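PDB 6E0K: cyclic UMP-AMP synthase from Rhodothermus marinus SG0.5JP17-172, which joins UTP and ATP into the cyclic dinucleotide 3',3'-cUAMP, a second messenger that triggers abortive antiphage defence in a CBASS system. Local coordinates for residues H13-T17 / S52-G57; T19-T23 / T123-A128; H24-R28 / E42-Q46. Residues are numbered along the deposited sequence.

Contact 1. Residues H13-T17 / S52-G57; sequences HQGAT and STNIRG
Two irregular loops pack at the protein surface through main-chain and amide hydrogen bonds: loop 13-17 leads from helix 5-11 into helix 18-32, and loop 52-57, of the nucleotidyltransferase domain, from helix 47-50 to strand 61-68. Residues 14-16 are extended (phi -63 to -91°, psi 140 to 160°). Ser52, at phi 58°, is the C-prime residue of a Schellman motif ending helix 47-50. Asn54 is extended (-71/131°); the chain turns at Ile55 (-97/-8°) and extends again at Arg56 (-126/169°). The backbones come closest at Gly15 and Arg56 (CA atoms 4.2 Å apart); a CB on Gly15 would lie 2.2 Å from Arg56 O, so only glycine fits.

Asn54 is the hub. Its O accepts from Gly15 N at 3.0 Å. With chi1 57° and chi2 -63°, its amide turns to the other loop: Asn54 OD1 receives NE2 of a stretched Gln14 (chi1 and chi2 t) at 2.9 Å, while Asn54 ND2 donates to Arg56 O at 3.0 Å within its own loop and weakly to Gly15 O at 3.0 Å. Waters fill three gaps: water 1 donates to His13 O (2.7 Å) and Ile55 O (2.8 Å), water 2 joins Gln14 NE2 (3.0 Å) to Ser52 OG (2.7 Å), and water 3 donates to Ala16 O (2.9 Å) and Gly57 O (3.1 Å).

The contact ties the loop before helix 18-32 to the domain beside two ATP-binding residues: Asn54 packs on Ser48 of helix 47-50, and Thr53 O accepts from Lys194 of helix 186-202, whose Arg191 donates to Ser52 O.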
loop_
_atom_site.group_PDB
_atom_site.type_symbol
_atom_site.label_atom_id
_atom_site.label_comp_id
_atom_site.label_asym_id
_atom_site.label_seq_id
_atom_site.Cartn_x
_atom_site.Cartn_y
_atom_site.Cartn_z
ATOM N N HIS A 13 -4.539 -11.485 13.876
ATOM C CA HIS A 13 -5.634 -10.567 14.182
ATOM C C HIS A 13 -5.449 -9.209 13.513
ATOM O O HIS A 13 -4.338 -8.697 13.379
ATOM C CB HIS A 13 -5.758 -10.358 15.683
ATOM C CG HIS A 13 -6.187 -11.584 16.420
ATOM N ND1 HIS A 13 -6.183 -11.660 17.797
ATOM C CD2 HIS A 13 -6.648 -12.777 15.976
ATOM C CE1 HIS A 13 -6.606 -12.855 18.169
ATOM N NE2 HIS A 13 -6.902 -13.550 17.086
ATOM N N GLN A 14 -6.571 -8.609 13.137
ATOM C CA GLN A 14 -6.578 -7.266 12.585
ATOM C C GLN A 14 -6.760 -6.242 13.698
ATOM O O GLN A 14 -7.537 -6.453 14.633
ATOM C CB GLN A 14 -7.703 -7.134 11.560
ATOM C CG GLN A 14 -7.612 -5.874 10.687
ATOM C CD GLN A 14 -8.800 -5.708 9.768
ATOM O OE1 GLN A 14 -9.663 -6.595 9.653
ATOM N NE2 GLN A 14 -8.852 -4.568 9.094
ATOM N N GLY A 15 -6.030 -5.136 13.600
ATOM C CA GLY A 15 -6.310 -4.001 14.455
ATOM C C GLY A 15 -7.678 -3.404 14.172
ATOM O O GLY A 15 -8.279 -3.593 13.104
ATOM N N ALA A 16 -8.181 -2.664 15.153
ATOM C CA ALA A 16 -9.466 -2.007 14.975
ATOM C C ALA A 16 -9.383 -0.990 13.844
ATOM O O ALA A 16 -8.331 -0.395 13.596
ATOM C CB ALA A 16 -9.892 -1.311 16.263
ATOM N N THR A 17 -10.509 -0.789 13.154
ATOM C CA THR A 17 -10.558 0.148 12.035
ATOM C C THR A 17 -11.561 1.275 12.217
ATOM O O THR A 17 -11.675 2.112 11.318
ATOM C CB THR A 17 -10.894 -0.571 10.719
ATOM O OG1 THR A 17 -12.214 -1.126 10.790
ATOM C CG2 THR A 17 -9.883 -1.673 10.418
ATOM N N SER A 52 -7.296 -4.048 4.828
ATOM C CA SER A 52 -7.563 -4.914 5.974
ATOM C C SER A 52 -6.321 -5.656 6.428
ATOM O O SER A 52 -6.421 -6.756 6.968
ATOM C CB SER A 52 -8.685 -5.918 5.684
ATOM O OG SER A 52 -9.871 -5.248 5.324
ATOM N N THR A 53 -5.144 -5.067 6.247
ATOM C CA THR A 53 -3.916 -5.693 6.715
ATOM C C THR A 53 -3.278 -4.932 7.862
ATOM O O THR A 53 -2.131 -5.222 8.218
ATOM C CB THR A 53 -2.914 -5.830 5.565
ATOM O OG1 THR A 53 -2.652 -4.535 5.016
ATOM C CG2 THR A 53 -3.481 -6.714 4.472
ATOM N N ASN A 54 -4.001 -4.001 8.486
ATOM C CA ASN A 54 -3.457 -3.283 9.633
ATOM C C ASN A 54 -3.352 -4.202 10.853
ATOM O O ASN A 54 -4.298 -4.924 11.188
ATOM C CB ASN A 54 -4.327 -2.063 9.963
ATOM C CG ASN A 54 -5.774 -2.435 10.234
ATOM O OD1 ASN A 54 -6.473 -2.941 9.347
ATOM N ND2 ASN A 54 -6.233 -2.177 11.452
ATOM N N ILE A 55 -2.181 -4.204 11.495
ATOM C CA ILE A 55 -1.997 -5.008 12.705
ATOM C C ILE A 55 -2.188 -4.193 13.974
ATOM O O ILE A 55 -2.236 -4.774 15.072
ATOM C CB ILE A 55 -0.622 -5.716 12.715
ATOM C CG1 ILE A 55 0.522 -4.704 12.621
ATOM C CG2 ILE A 55 -0.552 -6.749 11.583
ATOM C CD1 ILE A 55 1.906 -5.315 12.825
ATOM N N ARG A 56 -2.325 -2.873 13.864
ATOM C CA ARG A 56 -2.690 -2.019 14.986
ATOM C C ARG A 56 -3.912 -1.196 14.610
ATOM O O ARG A 56 -4.317 -1.132 13.442
ATOM C CB ARG A 56 -1.542 -1.084 15.396
ATOM C CG ARG A 56 -0.218 -1.803 15.677
ATOM C CD ARG A 56 0.800 -0.855 16.268
ATOM N NE ARG A 56 0.266 -0.210 17.464
ATOM C CZ ARG A 56 0.358 -0.703 18.693
ATOM N NH1 ARG A 56 0.976 -1.860 18.911
ATOM N NH2 ARG A 56 -0.166 -0.036 19.713
ATOM N N GLY A 57 -4.491 -0.547 15.619
ATOM C CA GLY A 57 -5.580 0.380 15.395
ATOM C C GLY A 57 -5.203 1.829 15.559
ATOM O O GLY A 57 -6.098 2.692 15.507
HETATM O O HOH W 1 -2.684 -7.514 15.214
HETATM O O HOH W 2 -10.389 -3.121 6.899
HETATM O O HOH W 3 -8.485 2.504 13.614
#

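Contact 2. Residues T19-T23 / T123-A128; sequences TAKKT and TTYLPA
Tyr125, Thr23 and Leu126 carry most of this contact, in which residues 19-23 of helix 18-32 meet the turn 123-126 leading into strand 127-138. The backbones are nearest at Thr23 and Tyr125, 5.5 Å between CA atoms. Thr124 (-77/0°) and an unusual Tyr125 (phi -111°, psi -99°) set Leu126 N toward Thr23. Tyr125 (chi1 -63°, chi2 -77°) lays a ring face against Lys22, whose CB sits 3.5 Å from the centroid and 7° off the normal, a CH-pi contact. Thr23, in the m rotamer, donates from OG1 to Thr19 O (2.8 Å) and accepts there from Leu126 N (3.0 Å); its CG2 lies 4.0 Å from Ala128 CB. Leu126 (m, t) places CG 3.7 Å from Thr19 CG2 and CD1 4.4 Å from Ala20 CB. Thr123 OG1 makes an ST turn, accepting from Tyr125 N (2.9 Å) and donating to Leu126 O (2.7 Å). A single hydroxyl that both donates and accepts thus ties helix to turn amid mainly apolar packing, just ahead of Asp129, a magnesium ligand.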
loop_
_atom_site.group_PDB
_atom_site.type_symbol
_atom_site.label_atom_id
_atom_site.label_comp_id
_atom_site.label_asym_id
_atom_site.label_seq_id
_atom_site.Cartn_x
_atom_site.Cartn_y
_atom_site.Cartn_z
ATOM N N THR A 19 -11.677 3.967 14.162
ATOM C CA THR A 19 -11.120 5.309 14.221
ATOM C C THR A 19 -10.502 5.709 12.883
ATOM O O THR A 19 -10.597 6.879 12.481
ATOM C CB THR A 19 -10.114 5.377 15.377
ATOM O OG1 THR A 19 -10.762 4.952 16.587
ATOM C CG2 THR A 19 -9.594 6.786 15.579
ATOM N N ALA A 20 -9.913 4.750 12.155
ATOM C CA ALA A 20 -9.389 5.047 10.823
ATOM C C ALA A 20 -10.508 5.411 9.857
ATOM O O ALA A 20 -10.377 6.355 9.069
ATOM C CB ALA A 20 -8.593 3.847 10.305
ATOM N N LYS A 21 -11.631 4.693 9.922
ATOM C CA LYS A 21 -12.763 5.034 9.065
ATOM C C LYS A 21 -13.293 6.432 9.370
ATOM O O LYS A 21 -13.606 7.195 8.452
ATOM C CB LYS A 21 -13.864 3.981 9.206
ATOM C CG LYS A 21 -13.541 2.701 8.410
ATOM C CD LYS A 21 -14.562 1.593 8.641
ATOM C CE LYS A 21 -14.177 0.338 7.871
ATOM N NZ LYS A 21 -15.008 -0.840 8.253
ATOM N N LYS A 22 -13.356 6.803 10.646
ATOM C CA LYS A 22 -13.812 8.146 10.992
ATOM C C LYS A 22 -12.817 9.203 10.549
ATOM O O LYS A 22 -13.223 10.329 10.227
ATOM C CB LYS A 22 -14.039 8.272 12.498
ATOM C CG LYS A 22 -15.090 7.340 13.053
ATOM C CD LYS A 22 -16.393 7.523 12.360
ATOM C CE LYS A 22 -17.009 8.855 12.708
ATOM N NZ LYS A 22 -18.481 8.793 12.510
ATOM N N THR A 23 -11.523 8.871 10.536
ATOM C CA THR A 23 -10.526 9.799 10.004
ATOM C C THR A 23 -10.791 10.070 8.533
ATOM O O THR A 23 -10.769 11.222 8.075
ATOM C CB THR A 23 -9.118 9.225 10.209
ATOM O OG1 THR A 23 -8.911 8.968 11.601
ATOM C CG2 THR A 23 -8.039 10.202 9.715
ATOM N N THR A 123 -6.341 15.108 12.661
ATOM C CA THR A 123 -7.786 15.139 12.865
ATOM C C THR A 123 -8.111 14.870 14.333
ATOM O O THR A 123 -7.233 14.615 15.159
ATOM C CB THR A 123 -8.521 14.124 11.979
ATOM O OG1 THR A 123 -8.416 12.800 12.536
ATOM C CG2 THR A 123 -7.982 14.122 10.521
ATOM N N THR A 124 -9.401 14.929 14.671
ATOM C CA THR A 124 -9.847 14.553 16.009
ATOM C C THR A 124 -9.906 13.046 16.215
ATOM O O THR A 124 -10.280 12.598 17.303
ATOM C CB THR A 124 -11.229 15.129 16.297
ATOM O OG1 THR A 124 -12.139 14.621 15.312
ATOM C CG2 THR A 124 -11.190 16.644 16.230
ATOM N N TYR A 125 -9.555 12.261 15.191
ATOM C CA TYR A 125 -9.518 10.818 15.287
ATOM C C TYR A 125 -8.052 10.414 15.226
ATOM O O TYR A 125 -7.351 10.511 16.255
ATOM C CB TYR A 125 -10.400 10.212 14.189
ATOM C CG TYR A 125 -11.848 10.614 14.360
ATOM C CD1 TYR A 125 -12.632 9.990 15.325
ATOM C CD2 TYR A 125 -12.419 11.605 13.573
ATOM C CE1 TYR A 125 -13.955 10.348 15.503
ATOM C CE2 TYR A 125 -13.746 11.974 13.748
ATOM C CZ TYR A 125 -14.506 11.330 14.719
ATOM O OH TYR A 125 -15.835 11.663 14.914
ATOM N N LEU A 126 -7.535 9.987 14.082
ATOM C CA LEU A 126 -6.121 9.694 13.897
ATOM C C LEU A 126 -5.452 10.710 12.983
ATOM O O LEU A 126 -6.118 11.428 12.232
ATOM C CB LEU A 126 -5.929 8.291 13.295
ATOM C CG LEU A 126 -6.189 7.179 14.303
ATOM C CD1 LEU A 126 -6.435 5.880 13.570
ATOM C CD2 LEU A 126 -5.020 7.041 15.265
ATOM N N PRO A 127 -4.126 10.784 13.013
ATOM C CA PRO A 127 -3.425 11.587 12.015
ATOM C C PRO A 127 -3.598 10.968 10.641
ATOM O O PRO A 127 -3.641 9.743 10.487
ATOM C CB PRO A 127 -1.960 11.535 12.470
ATOM C CG PRO A 127 -2.003 11.051 13.889
ATOM C CD PRO A 127 -3.195 10.145 13.955
ATOM N N ALA A 128 -3.719 11.832 9.640
ATOM C CA ALA A 128 -3.902 11.422 8.266
ATOM C C ALA A 128 -2.693 11.851 7.448
ATOM O O ALA A 128 -2.179 12.964 7.602
ATOM C CB ALA A 128 -5.183 12.021 7.679
#

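Contact 3. Residues H24-R28 / E42-Q46; sequences HESIR and EVYLQ
Residues 24-28 of helix 18-32 lie against strand 42-45, which pairs antiparallel with strand 61-68 in the nucleotidyltransferase sheet; helix and strand run nearly antiparallel, the short axes 8.5 Å apart at 167°. His24 faces Leu45 (CA atoms 6.9 Å apart) and Arg28 faces Val43 (6.0 Å). The polar centre is the carbonyl of Val43, which accepts twice: from His24 NE2 at 2.9 Å, nearly straight at 167°, and from Arg28 NH2 at 2.9 Å, more bent at 137°. Both side chains leave the helix with chi1 t; Arg28 then turns at chi3 (-78°), bringing the guanidinium edge-on to this oxygen. Water 4 accepts from Val43 N at 2.9 Å and from Arg28 NE at 3.3 Å, so both backbone polar groups of Val43 have partners on this side, whereas Tyr44 pairs with Val64. Around these bonds, Val43 CG1 meets Ile27 CG2 at 4.0 Å, and Leu45 CG lies over a face of the His24 ring, 4.0 Å from its centroid. Gln46, at the far end, binds UTP and ATP. Since NE2 donates, His24 carries a proton on that nitrogen, and the helix supplies hydrogen-bond partners to the strand's outward backbone edge.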
loop_
_atom_site.group_PDB
_atom_site.type_symbol
_atom_site.label_atom_id
_atom_site.label_comp_id
_atom_site.label_asym_id
_atom_site.label_seq_id
_atom_site.Cartn_x
_atom_site.Cartn_y
_atom_site.Cartn_z
ATOM N N HIS A 24 -11.058 9.006 7.777
ATOM C CA HIS A 24 -11.430 9.135 6.371
ATOM C C HIS A 24 -12.666 10.021 6.208
ATOM O O HIS A 24 -12.679 10.963 5.395
ATOM C CB HIS A 24 -11.660 7.723 5.821
ATOM C CG HIS A 24 -12.159 7.681 4.416
ATOM N ND1 HIS A 24 -12.850 6.600 3.911
ATOM C CD2 HIS A 24 -12.018 8.554 3.389
ATOM C CE1 HIS A 24 -13.137 6.821 2.640
ATOM N NE2 HIS A 24 -12.655 8.005 2.304
ATOM N N GLU A 25 -13.707 9.746 6.999
ATOM C CA GLU A 25 -14.939 10.522 6.904
ATOM C C GLU A 25 -14.701 11.972 7.290
ATOM O O GLU A 25 -15.312 12.874 6.713
ATOM C CB GLU A 25 -16.016 9.897 7.793
ATOM C CG GLU A 25 -16.407 8.487 7.351
ATOM C CD GLU A 25 -17.368 7.797 8.311
ATOM O OE1 GLU A 25 -17.796 8.428 9.301
ATOM O OE2 GLU A 25 -17.698 6.615 8.065
ATOM N N SER A 26 -13.785 12.216 8.230
ATOM C CA SER A 26 -13.449 13.590 8.604
ATOM C C SER A 26 -12.801 14.354 7.450
ATOM O O SER A 26 -13.201 15.485 7.148
ATOM C CB SER A 26 -12.528 13.581 9.826
ATOM O OG SER A 26 -12.207 14.903 10.230
ATOM N N ILE A 27 -11.774 13.772 6.816
ATOM C CA ILE A 27 -11.158 14.422 5.657
ATOM C C ILE A 27 -12.202 14.689 4.579
ATOM O O ILE A 27 -12.239 15.776 3.979
ATOM C CB ILE A 27 -10.002 13.568 5.111
ATOM C CG1 ILE A 27 -8.907 13.375 6.179
ATOM C CG2 ILE A 27 -9.447 14.197 3.830
ATOM C CD1 ILE A 27 -8.162 14.649 6.526
ATOM N N ARG A 28 -13.061 13.701 4.311
ATOM C CA ARG A 28 -14.101 13.882 3.301
ATOM C C ARG A 28 -15.013 15.043 3.662
ATOM O O ARG A 28 -15.375 15.856 2.804
ATOM C CB ARG A 28 -14.906 12.587 3.164
ATOM C CG ARG A 28 -16.066 12.660 2.197
ATOM C CD ARG A 28 -16.741 11.294 2.124
ATOM N NE ARG A 28 -15.983 10.372 1.280
ATOM C CZ ARG A 28 -16.035 9.048 1.380
ATOM N NH1 ARG A 28 -16.807 8.482 2.302
ATOM N NH2 ARG A 28 -15.312 8.292 0.563
ATOM N N GLU A 42 -12.275 12.977 -5.318
ATOM C CA GLU A 42 -12.716 11.870 -4.485
ATOM C C GLU A 42 -11.723 11.663 -3.352
ATOM O O GLU A 42 -10.554 12.060 -3.431
ATOM C CB GLU A 42 -12.887 10.585 -5.297
ATOM C CG GLU A 42 -11.604 10.018 -5.850
ATOM C CD GLU A 42 -11.799 8.648 -6.494
ATOM O OE1 GLU A 42 -12.579 7.831 -5.963
ATOM O OE2 GLU A 42 -11.168 8.394 -7.534
ATOM N N VAL A 43 -12.209 11.059 -2.271
ATOM C CA VAL A 43 -11.407 10.821 -1.085
ATOM C C VAL A 43 -11.565 9.354 -0.738
ATOM O O VAL A 43 -12.688 8.895 -0.486
ATOM C CB VAL A 43 -11.851 11.705 0.094
ATOM C CG1 VAL A 43 -10.901 11.536 1.278
ATOM C CG2 VAL A 43 -11.952 13.159 -0.341
ATOM N N TYR A 44 -10.462 8.613 -0.735
ATOM C CA TYR A 44 -10.527 7.202 -0.398
ATOM C C TYR A 44 -9.288 6.795 0.382
ATOM O O TYR A 44 -8.295 7.522 0.446
ATOM C CB TYR A 44 -10.720 6.331 -1.652
ATOM C CG TYR A 44 -9.650 6.404 -2.726
ATOM C CD1 TYR A 44 -9.719 7.357 -3.740
ATOM C CD2 TYR A 44 -8.597 5.487 -2.753
ATOM C CE1 TYR A 44 -8.752 7.404 -4.748
ATOM C CE2 TYR A 44 -7.625 5.530 -3.752
ATOM C CZ TYR A 44 -7.709 6.493 -4.738
ATOM O OH TYR A 44 -6.756 6.531 -5.733
ATOM N N LEU A 45 -9.369 5.630 1.031
ATOM C CA LEU A 45 -8.239 5.130 1.790
ATOM C C LEU A 45 -7.379 4.219 0.941
ATOM O O LEU A 45 -7.862 3.560 0.022
ATOM C CB LEU A 45 -8.690 4.345 3.024
ATOM C CG LEU A 45 -9.379 5.188 4.076
ATOM C CD1 LEU A 45 -9.498 4.375 5.351
ATOM C CD2 LEU A 45 -8.592 6.482 4.313
ATOM N N GLN A 46 -6.097 4.175 1.279
ATOM C CA GLN A 46 -5.206 3.164 0.745
ATOM C C GLN A 46 -4.445 2.574 1.920
ATOM O O GLN A 46 -4.782 2.842 3.088
ATOM C CB GLN A 46 -4.267 3.750 -0.318
ATOM C CG GLN A 46 -3.244 4.762 0.203
ATOM C CD GLN A 46 -2.186 5.085 -0.856
ATOM O OE1 GLN A 46 -1.869 4.247 -1.701
ATOM N NE2 GLN A 46 -1.635 6.294 -0.801
HETATM O O HOH W 4 -15.098 10.925 -1.811
#

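In the fold
All three contacts gather around helix 18-32. Contact 1 uses the loop just before this helix, contact 2 its first turns and contact 3 the turns that follow. Contacts 2 and 3 have centres about 10 Å apart and reach strands 127-138 and 42-45 of the same mixed sheet; Ile27 packs on Thr123 and Ala128 between them. The centre of contact 1 is about 14 Å from that of contact 2, which it touches where Gly57 meets Leu126, and about 18 Å from that of contact 3. Along the chain, contacts 1 and 2 interlock, and contact 3 falls within both spans. The helix thus backs the nucleotidyltransferase sheet, where Asp62 and Asp129, with Asp60 just before strand 61-68, bind magnesium.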